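Local coordinates for protein probable chitinase A (Chromobacterium violaceum, PDB 4TX8) that probably hydrolyses internal glycosidic bonds of chitin as a family 18 glycoside hydrolase that also carries a carbohydrate-binding module, at residues Y293-G298 against S354-G359. Numbering follows the deposited sequence.
Sequences YYNNGG and SSANSG. With MG (magnesium ion), chain C.
N295 and the backbone of N357 and S358 carry the hydrogen bonding. OD1 of N295 accepts from N357 N at 2.8 Å, with the donor in the carbonyl plane and an N-H...O angle of 158°; S358 N adds a weak bond to the same oxygen. CG of N295 lies anti to its carbonyl carbon (chi1 -72°), beside the backbone N, which in turn donates to S358 O at 3.2 Å from 54° above that carbonyl's plane. N295 thus meets the facing loop through both backbone and side chain. A water bridges Y293 O and G359 O, donating to each at 2.7 Å.

Apolar contact is small: A356 CB sits oblique to the Y294 ring, 3.9 Å from its CD2. Y294 CB also lies 3.1 Å from S358 O, a van der Waals contact with a carbonyl oxygen. G359 CA packs 4.2 Å from Y294 CB, and any CB on this residue would clash with Y294 CA and Y293 O.

A356 O coordinates magnesium at 2.2 Å, with R353 O and three waters; N357 OD1 accepts from one of them. Y294 OH and S358 OG both hydrogen-bond a citrate, probably from crystallisation, and S358 OG is also hydrogen-bonded to E310 OE2. The contact joins loops following the adjacent parallel strands 288-292 and 345-350, at the C-terminal rim of the GH18 TIM barrel.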
loop_
_atom_site.group_PDB
_atom_site.type_symbol
_atom_site.label_atom_id
_atom_site.label_comp_id
_atom_site.label_asym_id
_atom_site.label_seq_id
_atom_site.Cartn_x
_atom_site.Cartn_y
_atom_site.Cartn_z
ATOM N N TYR A 293 7.408 4.871 3.235
ATOM C CA TYR A 293 8.391 5.407 4.164
ATOM C C TYR A 293 9.071 4.278 4.925
ATOM O O TYR A 293 9.154 4.300 6.154
ATOM C CB TYR A 293 7.735 6.400 5.122
ATOM C CG TYR A 293 7.150 7.591 4.405
ATOM C CD1 TYR A 293 7.956 8.652 4.014
ATOM C CD2 TYR A 293 5.795 7.653 4.105
ATOM C CE1 TYR A 293 7.426 9.744 3.345
ATOM C CE2 TYR A 293 5.259 8.738 3.440
ATOM C CZ TYR A 293 6.077 9.781 3.064
ATOM O OH TYR A 293 5.540 10.862 2.401
ATOM N N TYR A 294 9.549 3.282 4.185
ATOM C CA TYR A 294 10.302 2.190 4.793
ATOM C C TYR A 294 11.363 1.647 3.848
ATOM O O TYR A 294 11.325 1.901 2.642
ATOM C CB TYR A 294 9.370 1.057 5.247
ATOM C CG TYR A 294 8.265 0.662 4.280
ATOM C CD1 TYR A 294 7.068 1.370 4.238
ATOM C CD2 TYR A 294 8.402 -0.439 3.439
ATOM C CE1 TYR A 294 6.052 1.011 3.375
ATOM C CE2 TYR A 294 7.385 -0.809 2.571
ATOM C CZ TYR A 294 6.214 -0.076 2.546
ATOM O OH TYR A 294 5.195 -0.426 1.693
ATOM N N ASN A 295 12.313 0.910 4.425
ATOM C CA ASN A 295 13.406 0.277 3.693
ATOM C C ASN A 295 14.382 1.256 3.044
ATOM O O ASN A 295 15.238 0.840 2.275
ATOM C CB ASN A 295 12.859 -0.661 2.606
ATOM C CG ASN A 295 12.243 -1.921 3.169
ATOM O OD1 ASN A 295 12.442 -2.262 4.335
ATOM N ND2 ASN A 295 11.497 -2.633 2.332
ATOM N N ASN A 296 14.271 2.547 3.330
ATOM C CA ASN A 296 15.164 3.503 2.677
ATOM C C ASN A 296 15.768 4.550 3.615
ATOM O O ASN A 296 16.185 5.622 3.178
ATOM C CB ASN A 296 14.431 4.197 1.526
ATOM C CG ASN A 296 14.220 3.276 0.336
ATOM O OD1 ASN A 296 15.113 3.098 -0.490
ATOM N ND2 ASN A 296 13.041 2.671 0.256
ATOM N N GLY A 297 15.836 4.222 4.899
ATOM C CA GLY A 297 16.447 5.106 5.872
ATOM C C GLY A 297 15.653 6.383 6.071
ATOM O O GLY A 297 14.480 6.460 5.695
ATOM N N GLY A 298 16.304 7.388 6.651
ATOM C CA GLY A 298 15.654 8.637 7.004
ATOM C C GLY A 298 15.334 9.524 5.820
ATOM O O GLY A 298 15.631 9.189 4.674
ATOM N N SER A 354 7.533 -8.109 10.277
ATOM C CA SER A 354 7.819 -9.022 9.173
ATOM C C SER A 354 7.545 -8.389 7.813
ATOM O O SER A 354 7.795 -9.004 6.777
ATOM C CB SER A 354 6.999 -10.307 9.315
ATOM O OG SER A 354 7.309 -10.976 10.522
ATOM N N SER A 355 7.045 -7.157 7.817
ATOM C CA SER A 355 6.577 -6.522 6.586
ATOM C C SER A 355 7.658 -5.742 5.839
ATOM O O SER A 355 7.465 -5.352 4.686
ATOM C CB SER A 355 5.407 -5.587 6.899
ATOM O OG SER A 355 4.321 -6.295 7.475
ATOM N N ALA A 356 8.788 -5.511 6.495
ATOM C CA ALA A 356 9.856 -4.704 5.916
ATOM C C ALA A 356 11.155 -4.915 6.679
ATOM O O ALA A 356 11.186 -5.656 7.658
ATOM C CB ALA A 356 9.473 -3.231 5.919
ATOM N N ASN A 357 12.222 -4.262 6.231
ATOM C CA ASN A 357 13.519 -4.379 6.892
ATOM C C ASN A 357 13.789 -3.223 7.849
ATOM O O ASN A 357 14.587 -3.349 8.774
ATOM C CB ASN A 357 14.639 -4.463 5.856
ATOM C CG ASN A 357 14.425 -5.580 4.858
ATOM O OD1 ASN A 357 14.189 -6.728 5.233
ATOM N ND2 ASN A 357 14.492 -5.246 3.576
ATOM N N SER A 358 13.127 -2.094 7.613
ATOM C CA SER A 358 13.273 -0.921 8.468
ATOM C C SER A 358 12.089 0.011 8.268
ATOM O O SER A 358 11.386 -0.088 7.266
ATOM C CB SER A 358 14.578 -0.183 8.170
ATOM O OG SER A 358 14.532 0.430 6.892
ATOM N N GLY A 359 11.870 0.915 9.217
ATOM C CA GLY A 359 10.801 1.890 9.091
ATOM C C GLY A 359 9.525 1.482 9.800
ATOM O O GLY A 359 8.456 2.022 9.523
HETATM MG MG MG C . 11.654 -7.485 8.858
HETATM O O HOH W 1 7.800 4.474 8.496
HETATM O O HOH W 2 10.782 -8.598 6.784
HETATM O O HOH W 3 13.990 -7.612 7.896
HETATM O O HOH W 4 13.059 -6.799 10.866
#